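Local coordinates for putative sugar binding protein (Geobacillus stearothermophilus, PDB 6GT9) that binds galactose between two lobes and probably serves as the sugar-binding component of a sensing system linked to galactan use, at residues V156-G161 with Y218-L223; I261-V266 with T297-K302. All blocks are in the same frame, centred on the assembly; numbering follows the deposited sequence.

Overall arrangement
Both contacts lie in one mixed beta sheet of the same lobe, contact 1 toward its buried interior and contact 2 at its edge; the strand 242-246 runs between strands 216-219 and 263-266 and so separates them. Their centres are 13 Å apart and their nearest atoms about 5 Å, without touching. Contact 1 meets the galactose directly: past the strand 216-219, Ser221, Ala222 and Leu223 line the pocket, and Ala222 N binds the sugar. Contact 2 stands a step back, with the side chain of Val265 about 8 Å from the bound GAL. The side chain of sugar-binding Asp247 lies about 6 Å from that of Ser221 and about 5 Å from that of Thr264.

Contact 1 of 2, residues V156-G161 with Y218-L223; sequences VAIITG and YGTSAL. With GAL (beta-D-galactopyranose), chain E.
Thr220 OG1 is gripped by two groups, Thr160 OG1 at 2.8 Å across the contact and OE1 of Gln168 from the helix 166-179. The Thr160 proton could also go to Gln168 OE1, so the bond between the hydroxyls is not settled. The threonines sit where two parallel neighbours of a Rossmann-like sheet, strands 154-160 and 216-219, run out at their C-terminal ends. Chi1 of 67° sets Thr220 OG1 in the crowded position between its backbone N and carbonyl carbon, against Thr160, whose hydroxyl is anti to its own N. Gln168 OE1 also receives Gly161 N, so a single side chain ties both strand ends to the helix.

Behind this knot the strands are zipped by Tyr218 N to Ala157 O, Ile159 N to Tyr218 O and Thr220 N to Ile159 O, the last being 3.0 Å long and somewhat bent at 139°.

On the face toward the helix 166-179, Ile158 and Tyr218 lie side by side. Ile158 CG1 comes to the ring's edge, 4.0 Å from Tyr218 CD2, while the CG2 of Thr220 rests over one ring face, offset toward the rim. Phe175 stacks with the same ring, and the tyrosine's OH bonds to Arg171 O. A broad aromatic with a polar tip thus suits a place that is apolar at the sheet yet reaches a helix backbone. Thr220 O, in the second shell, accepts from NH1 of Arg171, which itself binds the sugar.

The following turn carries the ligand contact. Ser221 OG bonds to Asp224 and approaches Gly161 CA at 3.9 Å. A small residue suits position 222, since Ala222 CB already lies 3.3 Å from galactose O6. Ala222 N donates to galactose O5 at 2.9 Å and makes a weak hydrogen bond to O6 at 3.3 Å.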
# COMPACT_ATOMS: atom_id res chain seq x y z
N VAL A 156 -4.90 15.73 -14.96
CA VAL A 156 -4.73 14.82 -13.83
C VAL A 156 -3.73 15.39 -12.84
O VAL A 156 -2.64 15.84 -13.22
CB VAL A 156 -4.26 13.43 -14.30
CG1 VAL A 156 -4.05 12.52 -13.11
CG2 VAL A 156 -5.28 12.85 -15.28
N ALA A 157 -4.08 15.33 -11.56
CA ALA A 157 -3.12 15.46 -10.47
C ALA A 157 -3.04 14.15 -9.71
O ALA A 157 -4.04 13.42 -9.59
CB ALA A 157 -3.51 16.59 -9.51
N ILE A 158 -1.86 13.86 -9.17
CA ILE A 158 -1.56 12.62 -8.47
C ILE A 158 -1.18 12.97 -7.04
O ILE A 158 -0.35 13.86 -6.81
CB ILE A 158 -0.42 11.83 -9.13
CG1 ILE A 158 -0.81 11.39 -10.53
CG2 ILE A 158 -0.02 10.62 -8.24
CD1 ILE A 158 0.27 10.59 -11.26
N ILE A 159 -1.81 12.30 -6.09
CA ILE A 159 -1.36 12.31 -4.71
C ILE A 159 -0.84 10.91 -4.39
O ILE A 159 -1.54 9.91 -4.60
CB ILE A 159 -2.48 12.78 -3.77
CG1 ILE A 159 -2.90 14.19 -4.21
CG2 ILE A 159 -2.04 12.75 -2.33
CD1 ILE A 159 -3.86 14.86 -3.33
N THR A 160 0.40 10.84 -3.92
CA THR A 160 1.07 9.58 -3.67
C THR A 160 1.58 9.57 -2.23
O THR A 160 1.84 10.63 -1.64
CB THR A 160 2.21 9.34 -4.69
OG1 THR A 160 2.71 8.00 -4.58
CG2 THR A 160 3.35 10.33 -4.48
N GLY A 161 1.69 8.38 -1.65
CA GLY A 161 2.13 8.29 -0.26
C GLY A 161 3.50 8.90 -0.03
O GLY A 161 3.72 9.60 0.97
N TYR A 218 -5.73 11.13 -8.90
CA TYR A 218 -5.34 9.74 -8.71
C TYR A 218 -4.57 9.65 -7.40
O TYR A 218 -3.51 10.25 -7.26
CB TYR A 218 -4.46 9.27 -9.87
CG TYR A 218 -3.75 7.94 -9.69
CD1 TYR A 218 -4.40 6.84 -9.15
CD2 TYR A 218 -2.44 7.78 -10.12
CE1 TYR A 218 -3.76 5.61 -9.01
CE2 TYR A 218 -1.79 6.56 -10.00
CZ TYR A 218 -2.45 5.47 -9.45
OH TYR A 218 -1.80 4.26 -9.34
N GLY A 219 -5.12 8.91 -6.43
CA GLY A 219 -4.44 8.67 -5.16
C GLY A 219 -3.90 7.25 -5.13
O GLY A 219 -4.56 6.32 -5.60
N THR A 220 -2.68 7.09 -4.61
CA THR A 220 -2.01 5.80 -4.72
C THR A 220 -1.87 5.07 -3.40
O THR A 220 -1.24 4.01 -3.37
CB THR A 220 -0.62 5.95 -5.36
OG1 THR A 220 0.26 6.68 -4.49
CG2 THR A 220 -0.74 6.69 -6.70
N SER A 221 -2.42 5.60 -2.31
CA SER A 221 -2.40 4.91 -1.03
C SER A 221 -3.75 5.11 -0.35
O SER A 221 -4.59 5.89 -0.82
CB SER A 221 -1.22 5.38 -0.16
OG SER A 221 -1.39 6.72 0.29
N ALA A 222 -3.95 4.43 0.78
CA ALA A 222 -5.30 4.12 1.24
C ALA A 222 -6.11 5.34 1.67
O ALA A 222 -7.34 5.27 1.65
CB ALA A 222 -5.25 3.12 2.39
N LEU A 223 -5.46 6.43 2.07
CA LEU A 223 -6.16 7.61 2.58
C LEU A 223 -6.16 8.78 1.61
O LEU A 223 -6.77 9.82 1.90
CB LEU A 223 -5.55 8.03 3.92
CG LEU A 223 -5.56 6.92 4.97
CD1 LEU A 223 -4.72 7.28 6.20
CD2 LEU A 223 -6.99 6.56 5.37
C1 GAL E . -1.94 1.32 1.02
C2 GAL E . -0.56 0.69 1.01
C3 GAL E . 0.02 0.56 2.43
C4 GAL E . 0.04 1.92 3.10
C5 GAL E . -1.33 2.58 3.03
C6 GAL E . -1.33 4.02 3.53
O1 GAL E . -2.43 1.44 -0.30
O2 GAL E . -0.61 -0.63 0.44
O3 GAL E . 1.35 0.15 2.36
O4 GAL E . 1.00 2.78 2.47
O5 GAL E . -1.88 2.62 1.65
O6 GAL E . -2.64 4.47 3.80

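Contact 2 of 2, residues I261-V266 with T297-K302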
# COMPACT_ATOMS: atom_id res chain seq x y z
N ILE A 261 -16.13 9.87 -5.06
CA ILE A 261 -15.08 9.05 -5.65
C ILE A 261 -15.69 8.21 -6.76
O ILE A 261 -16.79 7.66 -6.61
CB ILE A 261 -14.40 8.17 -4.58
CG1 ILE A 261 -13.66 9.09 -3.59
CG2 ILE A 261 -13.46 7.15 -5.20
CD1 ILE A 261 -12.94 8.35 -2.46
N ALA A 262 -14.99 8.10 -7.89
CA ALA A 262 -15.49 7.34 -9.03
C ALA A 262 -15.02 5.89 -9.04
O ALA A 262 -15.73 5.01 -9.55
CB ALA A 262 -15.05 8.01 -10.33
N ALA A 263 -13.84 5.60 -8.51
CA ALA A 263 -13.31 4.26 -8.61
C ALA A 263 -12.24 4.07 -7.55
O ALA A 263 -11.72 5.04 -7.00
CB ALA A 263 -12.71 3.99 -9.99
N THR A 264 -11.90 2.82 -7.28
CA THR A 264 -10.79 2.58 -6.37
C THR A 264 -10.19 1.20 -6.64
O THR A 264 -10.87 0.28 -7.09
CB THR A 264 -11.21 2.75 -4.90
OG1 THR A 264 -10.04 2.89 -4.09
CG2 THR A 264 -12.04 1.57 -4.40
N VAL A 265 -8.89 1.09 -6.38
CA VAL A 265 -8.14 -0.14 -6.64
C VAL A 265 -8.19 -1.03 -5.41
O VAL A 265 -7.80 -0.62 -4.30
CB VAL A 265 -6.69 0.17 -7.04
CG1 VAL A 265 -5.95 -1.13 -7.37
CG2 VAL A 265 -6.68 1.13 -8.24
N VAL A 266 -8.65 -2.27 -5.60
CA VAL A 266 -8.81 -3.19 -4.48
C VAL A 266 -7.47 -3.82 -4.13
O VAL A 266 -6.68 -4.17 -5.02
CB VAL A 266 -9.86 -4.26 -4.81
CG1 VAL A 266 -10.01 -5.24 -3.64
CG2 VAL A 266 -11.20 -3.61 -5.15
N THR A 297 -5.93 -7.86 -7.19
CA THR A 297 -6.14 -6.42 -7.36
C THR A 297 -7.02 -6.21 -8.58
O THR A 297 -6.96 -6.98 -9.55
CB THR A 297 -4.81 -5.62 -7.48
OG1 THR A 297 -5.07 -4.20 -7.43
CG2 THR A 297 -4.08 -5.94 -8.77
N LYS A 298 -7.86 -5.18 -8.52
CA LYS A 298 -8.82 -4.87 -9.58
C LYS A 298 -9.45 -3.53 -9.26
O LYS A 298 -9.56 -3.15 -8.09
CB LYS A 298 -9.92 -5.93 -9.67
CG LYS A 298 -10.73 -6.09 -8.39
CD LYS A 298 -12.05 -6.80 -8.63
CE LYS A 298 -12.39 -7.74 -7.48
NZ LYS A 298 -13.79 -8.25 -7.53
N VAL A 299 -9.88 -2.83 -10.29
CA VAL A 299 -10.59 -1.57 -10.10
C VAL A 299 -12.07 -1.88 -9.90
O VAL A 299 -12.65 -2.69 -10.63
CB VAL A 299 -10.37 -0.62 -11.28
CG1 VAL A 299 -11.14 0.70 -11.07
CG2 VAL A 299 -8.88 -0.34 -11.44
N ILE A 300 -12.67 -1.28 -8.88
CA ILE A 300 -14.10 -1.39 -8.67
C ILE A 300 -14.69 0.02 -8.74
O ILE A 300 -14.01 1.02 -8.50
CB ILE A 300 -14.46 -2.06 -7.33
CG1 ILE A 300 -13.89 -1.25 -6.16
CG2 ILE A 300 -13.97 -3.51 -7.32
CD1 ILE A 300 -14.85 -1.03 -5.02
N ARG A 301 -15.97 0.07 -9.07
CA ARG A 301 -16.74 1.30 -9.14
C ARG A 301 -18.01 1.10 -8.31
O ARG A 301 -18.23 0.03 -7.73
CB ARG A 301 -17.06 1.67 -10.60
CG ARG A 301 -15.82 1.89 -11.45
CD ARG A 301 -16.13 1.92 -12.94
NE ARG A 301 -14.97 2.27 -13.76
CZ ARG A 301 -14.10 1.38 -14.24
NH1 ARG A 301 -14.26 0.09 -13.98
NH2 ARG A 301 -13.07 1.78 -14.98
N LYS A 302 -18.84 2.14 -8.26
CA LYS A 302 -20.07 2.10 -7.49
C LYS A 302 -20.98 0.94 -7.91
O LYS A 302 -21.71 0.40 -7.07
CB LYS A 302 -20.81 3.43 -7.63
CG LYS A 302 -22.11 3.53 -6.85
CD LYS A 302 -22.88 4.77 -7.29
CE LYS A 302 -24.28 4.78 -6.72
NZ LYS A 302 -24.27 4.84 -5.24
O HOH W 1 -18.37 4.69 -9.35
O HOH W 2 -15.87 5.27 -12.74
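Thr264 and Ile300 form an antiparallel hydrogen-bonded pair, each donating its N to the other's carbonyl oxygen at 3.0 Å. The bond from Ile300 N is nearly straight, 174° at the hydrogen. Val266 N continues the ladder to Lys298 O at 2.8 Å, but the return bond is replaced: Thr297 OG1, anti to its backbone N (chi1 -171°), donates to Val266 O at 2.9 Å. Lys298 N is left buried with no partner in the model. Threonine suits position 297 because its hydroxyl can donate where the Lys298 amide does not.

Apolar contacts occupy both faces. On that of Val266 and Ile300 the two branched side chains cross at about a right angle, their CG2 atoms 3.5 Å apart, and Thr264 CG2 lies alongside Ile300 CG1. Thr264 OG1 turns instead to Asp247 O, serving both packing and polar needs. On the other face Ala263 CB touches Val299 CG1 at 3.8 Å; Val299 and Val265 meet helix 135-149, and Ala263 packs on Ile244 of strand 242-246.

Water and charge complete the far end. One water accepts from Lys302 N and donates to Ala262 O, bridging the two segments beyond their last direct backbone bond. Val299 CG1 sits over one face of the Arg301 guanidinium, offset toward its rim, and NH2 forms a salt bridge with Asp149.

Strand 298-301 is an antiparallel edge strand added to an otherwise parallel sheet, reached after the chain crosses from the other lobe's strand 292-294, an arrangement characteristic of two-lobed type I periplasmic binding proteins.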